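Ferredoxin (PDB 1H98) carries electrons between partners in a wide variety of metabolic reactions, using one [3Fe-4S] and one [4Fe-4S] cluster held in a single small chain. Local coordinates at residues Ile4-Ile9 and Lys65-Lys70; Gly10-Ser15 and Asp30-His35. One frame throughout, in Å; residues are numbered along the deposited sequence.

Contact 1 of 2, residues Ile4-Ile9 and Lys65-Lys70; sequences ICEPCI and KSYIEK. Unlike the reference sequence in segment 4-9: Glu6 (reference Gln). With F3S (Fe3-s4 cluster), chain C.
Cys5 and Tyr67 bring the two backbones closest, their CA atoms 5.5 Å apart, where the chain leaving strand 2-4 turns into a short 3-10 segment (6-8) and passes helix 66-74. The Tyr67 ring does most of the touching. It lies under the Cys5-Glu6 peptide, with Glu6 N 3.5 Å above the ring plane over its centre and Cys5 C displaced toward the rim. Tyr67 chi1 of -75° sets CG beside its own backbone N, and CG meets Cys5 CA at 3.8 Å. On the same side of the ring plane, Cys5 SG touches Tyr67 CB at 4.1 Å.

Glu6 follows the ring to its hydroxyl: CB packs against Tyr67 CZ, and Glu6 OE1 comes to 3.0 Å from Tyr67 OH. The carboxylate and ring planes are 72° apart. This polypeptide turn belongs to the bacterial ferredoxin fold, here with seven irons, and carries a cluster ligand: Cys8 SG binds FE3 of the [3Fe-4S] cluster at 2.2 Å. The CB of Ile4 points away from the helix and its branches meet sulfide S3 of the same cluster, CG2 at 3.8 Å, whereas Tyr67 covers the Cys5-Glu6 peptide; helix and cluster thus pack on different sides of the loop.

Ile9 CD1 reaches the ring at its edge, near the ring plane, 3.6 Å from Tyr67 OH. The same methyl touches NZ of the extended Lys70, an ammonium in a salt bridge with Asp30 and hydrogen-bonded to Gln31 OE1. Trp64 stacks edge-to-face with Tyr67, while Asn71 ND2 and Gln31 NE2 both hydrogen-bond to Ile4 O.

Contact 2 of 2, residues Gly10-Ser15 and Asp30-His35; sequences GVKDQS and DQFYIH. With F3S (Fe3-s4 cluster), chain C; SF4 (iron/sulfur cluster), chain B.
Phe32 and Lys12 bury the most surface here, followed by Asp30, which lends its carbonyl, and Gln14. Lys12 crosses Phe32 at about a right angle, placing CE 3.6 Å from Phe32 CE1. Its bend at chi3 (65°) sets CE there, after CG and CD have run past Gln31 CA and Asp30 O. The ammonium goes on to a salt bridge with Asp27 and a hydrogen bond with Gly29 O, which fix the far end of the chain.

Gln14 approaches the same ring atom with CG, 3.5 Å from Phe32 CE1, and goes on to CZ. Its amide is inclined only 21° to the phenyl plane, and Gln14 NE2 donates to Lys12 O at 3.1 Å with an N-H...O angle of 159°. That bond holds the amide beside the ring.

Cluster sulfide S1 is a further neighbour, 3.8 Å from Phe32 CB, while Gln14 N approaches the same sulfide to 3.1 Å. At the other end, one water joins Gly10 N to Asp30 O; the backbone conformation of Gly10 itself calls for glycine. Just before Gln14, Asp13 OD2 accepts from Ser15 N, making an Asx turn, and Ser15 OG grips the same oxygen.

The cluster-binding loop, which leads into helix 15-19, thus lies against the start of strand 32-34; antiparallel strand 25-27 adds Ile25 and Asp27 around Phe32, and Gln31 packs on Tyr67 and Asn71 of helix 66-74.

How the contacts relate
The two contacts have centres 10 Å apart and share the [3Fe-4S] cluster. Their first segments follow one another without a break, 4-9 and then 10-15, so that a single loop between strand 2-4 and helix 15-19 is packed on helix 66-74 in contact 1 and against the start of strand 32-34 in contact 2. Both segments of contact 2 fall between those of contact 1 along the chain. The contacts also touch directly: Lys70 NZ lies 2.8 Å from Gln31 OE1, a probable hydrogen bond, beside its salt bridge to Asp30. The C-terminal helix is thereby tied both to the cluster loop and to the hairpin 25-34.

Contact 1 of 2, residues Ile4-Ile9 and Lys65-Lys70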
loop_
_atom_site.group_PDB
_atom_site.type_symbol
_atom_site.label_atom_id
_atom_site.label_comp_id
_atom_site.label_asym_id
_atom_site.label_seq_id
_atom_site.Cartn_x
_atom_site.Cartn_y
_atom_site.Cartn_z
ATOM N N ILE A 4 -0.800 -1.742 1.232
ATOM C CA ILE A 4 0.492 -1.582 1.900
ATOM C C ILE A 4 0.350 -2.224 3.279
ATOM O O ILE A 4 -0.507 -1.828 4.085
ATOM C CB ILE A 4 0.917 -0.089 2.036
ATOM C CG1 ILE A 4 1.194 0.503 0.647
ATOM C CG2 ILE A 4 2.145 0.026 2.934
ATOM C CD1 ILE A 4 1.607 1.961 0.653
ATOM N N CYS A 5 1.171 -3.232 3.537
ATOM C CA CYS A 5 1.107 -3.955 4.794
ATOM C C CYS A 5 2.134 -3.538 5.844
ATOM O O CYS A 5 2.848 -2.542 5.685
ATOM C CB CYS A 5 1.144 -5.463 4.522
ATOM S SG CYS A 5 -0.189 -6.019 3.406
ATOM N N GLU A 6 2.223 -4.341 6.899
ATOM C CA GLU A 6 3.100 -4.105 8.040
ATOM C C GLU A 6 4.539 -3.603 7.867
ATOM O O GLU A 6 4.946 -2.669 8.557
ATOM C CB GLU A 6 3.102 -5.348 8.925
ATOM C CG GLU A 6 3.819 -5.166 10.241
ATOM C CD GLU A 6 3.429 -6.226 11.243
ATOM O OE1 GLU A 6 2.239 -6.257 11.649
ATOM O OE2 GLU A 6 4.314 -7.025 11.620
ATOM N N PRO A 7 5.321 -4.194 6.947
ATOM C CA PRO A 7 6.713 -3.760 6.753
ATOM C C PRO A 7 6.973 -2.259 6.542
ATOM O O PRO A 7 8.077 -1.776 6.810
ATOM C CB PRO A 7 7.157 -4.590 5.544
ATOM C CG PRO A 7 6.351 -5.834 5.684
ATOM C CD PRO A 7 4.992 -5.287 6.016
ATOM N N CYS A 8 5.969 -1.532 6.061
ATOM C CA CYS A 8 6.104 -0.096 5.809
ATOM C C CYS A 8 6.265 0.697 7.101
ATOM O O CYS A 8 6.938 1.729 7.117
ATOM C CB CYS A 8 4.883 0.438 5.038
ATOM S SG CYS A 8 4.994 2.183 4.515
ATOM N N ILE A 9 5.652 0.207 8.174
ATOM C CA ILE A 9 5.706 0.876 9.465
ATOM C C ILE A 9 7.141 0.972 9.964
ATOM O O ILE A 9 7.857 -0.025 10.038
ATOM C CB ILE A 9 4.831 0.145 10.505
ATOM C CG1 ILE A 9 3.383 0.085 10.013
ATOM C CG2 ILE A 9 4.897 0.859 11.859
ATOM C CD1 ILE A 9 2.458 -0.691 10.930
ATOM N N LYS A 65 -4.055 -9.617 6.914
ATOM C CA LYS A 65 -5.370 -9.278 6.358
ATOM C C LYS A 65 -5.947 -7.987 6.922
ATOM O O LYS A 65 -6.665 -7.270 6.227
ATOM C CB LYS A 65 -6.366 -10.414 6.587
ATOM C CG LYS A 65 -5.943 -11.740 5.966
ATOM C CD LYS A 65 -6.277 -11.844 4.489
ATOM C CE LYS A 65 -7.742 -12.204 4.305
ATOM N NZ LYS A 65 -8.119 -12.474 2.887
ATOM N N SER A 66 -5.623 -7.684 8.173
ATOM C CA SER A 66 -6.119 -6.475 8.825
ATOM C C SER A 66 -5.679 -5.190 8.113
ATOM O O SER A 66 -6.317 -4.143 8.258
ATOM C CB SER A 66 -5.666 -6.429 10.284
ATOM O OG SER A 66 -4.257 -6.308 10.380
ATOM N N TYR A 67 -4.588 -5.262 7.353
ATOM C CA TYR A 67 -4.097 -4.092 6.643
ATOM C C TYR A 67 -4.988 -3.658 5.485
ATOM O O TYR A 67 -4.937 -2.503 5.055
ATOM C CB TYR A 67 -2.648 -4.289 6.207
ATOM C CG TYR A 67 -1.703 -4.165 7.379
ATOM C CD1 TYR A 67 -1.355 -5.280 8.139
ATOM C CD2 TYR A 67 -1.212 -2.917 7.773
ATOM C CE1 TYR A 67 -0.550 -5.156 9.266
ATOM C CE2 TYR A 67 -0.409 -2.782 8.900
ATOM C CZ TYR A 67 -0.084 -3.905 9.641
ATOM O OH TYR A 67 0.686 -3.787 10.771
ATOM N N ILE A 68 -5.847 -4.556 5.015
ATOM C CA ILE A 68 -6.766 -4.211 3.936
ATOM C C ILE A 68 -7.715 -3.126 4.469
ATOM O O ILE A 68 -7.848 -2.046 3.872
ATOM C CB ILE A 68 -7.579 -5.440 3.467
ATOM C CG1 ILE A 68 -6.648 -6.481 2.836
ATOM C CG2 ILE A 68 -8.667 -5.011 2.485
ATOM C CD1 ILE A 68 -7.300 -7.838 2.588
ATOM N N GLU A 69 -8.326 -3.390 5.623
ATOM C CA GLU A 69 -9.243 -2.431 6.225
ATOM C C GLU A 69 -8.515 -1.178 6.707
ATOM O O GLU A 69 -9.066 -0.079 6.643
ATOM C CB GLU A 69 -10.042 -3.072 7.364
ATOM C CG GLU A 69 -11.124 -2.164 7.972
ATOM C CD GLU A 69 -12.121 -1.603 6.948
ATOM O OE1 GLU A 69 -12.378 -2.253 5.913
ATOM O OE2 GLU A 69 -12.665 -0.501 7.190
ATOM N N LYS A 70 -7.277 -1.335 7.174
ATOM C CA LYS A 70 -6.494 -0.186 7.629
ATOM C C LYS A 70 -6.290 0.810 6.485
ATOM O O LYS A 70 -6.481 2.010 6.664
ATOM C CB LYS A 70 -5.136 -0.627 8.187
ATOM C CG LYS A 70 -4.363 0.518 8.818
ATOM C CD LYS A 70 -3.027 0.077 9.371
ATOM C CE LYS A 70 -2.301 1.260 10.002
ATOM N NZ LYS A 70 -0.958 0.897 10.526
HETATM FE FE1 F3S C . 6.227 2.650 -0.089
HETATM FE FE3 F3S C . 6.162 2.063 2.645
HETATM FE FE4 F3S C . 7.606 0.486 0.884
HETATM S S1 F3S C . 6.329 4.144 1.675
HETATM S S2 F3S C . 8.345 2.015 -0.687
HETATM S S3 F3S C . 5.287 0.765 0.895
HETATM S S4 F3S C . 8.275 1.218 2.957
#

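Contact 2 of 2, residues Gly10-Ser15 and Asp30-His35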
loop_
_atom_site.group_PDB
_atom_site.type_symbol
_atom_site.label_atom_id
_atom_site.label_comp_id
_atom_site.label_asym_id
_atom_site.label_seq_id
_atom_site.Cartn_x
_atom_site.Cartn_y
_atom_site.Cartn_z
ATOM N N GLY A 10 7.561 2.186 10.297
ATOM C CA GLY A 10 8.913 2.391 10.777
ATOM C C GLY A 10 9.911 2.519 9.645
ATOM O O GLY A 10 11.099 2.704 9.892
ATOM N N VAL A 11 9.441 2.424 8.404
ATOM C CA VAL A 11 10.323 2.530 7.249
ATOM C C VAL A 11 9.913 3.684 6.339
ATOM O O VAL A 11 10.696 4.600 6.115
ATOM C CB VAL A 11 10.356 1.212 6.445
ATOM C CG1 VAL A 11 11.260 1.355 5.223
ATOM C CG2 VAL A 11 10.847 0.078 7.335
ATOM N N LYS A 12 8.688 3.634 5.824
ATOM C CA LYS A 12 8.160 4.674 4.940
ATOM C C LYS A 12 9.185 5.132 3.904
ATOM O O LYS A 12 9.410 6.329 3.715
ATOM C CB LYS A 12 7.651 5.859 5.764
ATOM C CG LYS A 12 6.516 5.489 6.706
ATOM C CD LYS A 12 6.093 6.646 7.600
ATOM C CE LYS A 12 5.506 7.793 6.797
ATOM N NZ LYS A 12 5.045 8.905 7.672
ATOM N N ASP A 13 9.755 4.162 3.196
ATOM C CA ASP A 13 10.772 4.418 2.183
ATOM C C ASP A 13 10.329 5.371 1.079
ATOM O O ASP A 13 11.130 6.158 0.583
ATOM C CB ASP A 13 11.242 3.098 1.573
ATOM C CG ASP A 13 12.269 3.300 0.487
ATOM O OD1 ASP A 13 13.473 3.407 0.803
ATOM O OD2 ASP A 13 11.866 3.364 -0.685
ATOM N N GLN A 14 9.080 5.231 0.643
ATOM C CA GLN A 14 8.478 6.071 -0.393
ATOM C C GLN A 14 8.877 5.850 -1.851
ATOM O O GLN A 14 8.408 6.576 -2.728
ATOM C CB GLN A 14 8.576 7.553 -0.017
ATOM C CG GLN A 14 7.805 7.895 1.250
ATOM C CD GLN A 14 8.169 9.255 1.821
ATOM O OE1 GLN A 14 7.897 10.289 1.212
ATOM N NE2 GLN A 14 8.771 9.259 3.005
ATOM N N SER A 15 9.678 4.827 -2.142
ATOM C CA SER A 15 10.039 4.558 -3.537
ATOM C C SER A 15 8.780 4.227 -4.344
ATOM O O SER A 15 8.699 4.505 -5.539
ATOM C CB SER A 15 11.029 3.398 -3.636
ATOM O OG SER A 15 12.312 3.781 -3.174
ATOM N N ASP A 30 1.786 6.480 10.435
ATOM C CA ASP A 30 2.753 5.430 10.743
ATOM C C ASP A 30 3.178 4.620 9.514
ATOM O O ASP A 30 4.136 3.849 9.572
ATOM C CB ASP A 30 2.243 4.522 11.876
ATOM C CG ASP A 30 1.036 3.668 11.482
ATOM O OD1 ASP A 30 0.335 3.966 10.485
ATOM O OD2 ASP A 30 0.782 2.683 12.208
ATOM N N GLN A 31 2.482 4.826 8.401
ATOM C CA GLN A 31 2.787 4.134 7.152
ATOM C C GLN A 31 2.074 4.855 6.015
ATOM O O GLN A 31 1.227 5.720 6.254
ATOM C CB GLN A 31 2.284 2.681 7.201
ATOM C CG GLN A 31 0.755 2.536 7.296
ATOM C CD GLN A 31 0.273 1.104 7.059
ATOM O OE1 GLN A 31 0.053 0.344 7.998
ATOM N NE2 GLN A 31 0.095 0.742 5.796
ATOM N N PHE A 32 2.471 4.556 4.785
ATOM C CA PHE A 32 1.796 5.124 3.626
ATOM C C PHE A 32 0.668 4.133 3.330
ATOM O O PHE A 32 0.667 3.019 3.859
ATOM C CB PHE A 32 2.749 5.255 2.437
ATOM C CG PHE A 32 3.412 6.600 2.346
ATOM C CD1 PHE A 32 4.351 6.998 3.296
ATOM C CD2 PHE A 32 3.061 7.492 1.343
ATOM C CE1 PHE A 32 4.926 8.275 3.249
ATOM C CE2 PHE A 32 3.630 8.773 1.287
ATOM C CZ PHE A 32 4.563 9.161 2.245
ATOM N N TYR A 33 -0.329 4.550 2.565
ATOM C CA TYR A 33 -1.432 3.658 2.247
ATOM C C TYR A 33 -1.841 3.877 0.809
ATOM O O TYR A 33 -1.525 4.913 0.218
ATOM C CB TYR A 33 -2.618 3.903 3.189
ATOM C CG TYR A 33 -3.293 5.241 2.994
ATOM C CD1 TYR A 33 -4.371 5.375 2.121
ATOM C CD2 TYR A 33 -2.847 6.375 3.672
ATOM C CE1 TYR A 33 -4.987 6.600 1.924
ATOM C CE2 TYR A 33 -3.457 7.607 3.484
ATOM C CZ TYR A 33 -4.524 7.713 2.609
ATOM O OH TYR A 33 -5.131 8.937 2.419
ATOM N N ILE A 34 -2.515 2.882 0.244
ATOM C CA ILE A 34 -2.989 2.940 -1.131
ATOM C C ILE A 34 -4.493 3.186 -1.123
ATOM O O ILE A 34 -5.243 2.469 -0.449
ATOM C CB ILE A 34 -2.669 1.618 -1.883
ATOM C CG1 ILE A 34 -1.159 1.521 -2.150
ATOM C CG2 ILE A 34 -3.446 1.542 -3.190
ATOM C CD1 ILE A 34 -0.698 0.167 -2.667
ATOM N N HIS A 35 -4.940 4.225 -1.824
ATOM C CA HIS A 35 -6.367 4.507 -1.885
ATOM C C HIS A 35 -7.005 3.456 -2.803
ATOM O O HIS A 35 -6.777 3.453 -4.011
ATOM C CB HIS A 35 -6.623 5.915 -2.406
ATOM C CG HIS A 35 -8.030 6.370 -2.203
ATOM N ND1 HIS A 35 -8.351 7.483 -1.457
ATOM C CD2 HIS A 35 -9.206 5.848 -2.626
ATOM C CE1 HIS A 35 -9.666 7.626 -1.429
ATOM N NE2 HIS A 35 -10.207 6.646 -2.131
HETATM FE FE1 F3S C . 6.227 2.650 -0.089
HETATM FE FE3 F3S C . 6.162 2.063 2.645
HETATM FE FE4 F3S C . 7.606 0.486 0.884
HETATM S S1 F3S C . 6.329 4.144 1.675
HETATM S S2 F3S C . 8.345 2.015 -0.687
HETATM S S3 F3S C . 5.287 0.765 0.895
HETATM S S4 F3S C . 8.275 1.218 2.957
HETATM FE FE1 SF4 B . -2.159 0.780 -7.517
HETATM FE FE2 SF4 B . -0.308 2.805 -7.963
HETATM FE FE3 SF4 B . 0.535 0.331 -7.056
HETATM FE FE4 SF4 B . -0.376 0.660 -9.641
HETATM S S1 SF4 B . 1.529 1.613 -8.716
HETATM S S2 SF4 B . -0.938 -1.084 -8.134
HETATM S S3 SF4 B . -2.062 2.197 -9.354
HETATM S S4 SF4 B . -0.847 1.839 -5.917
HETATM O O HOH W 1 6.500 4.720 10.829
#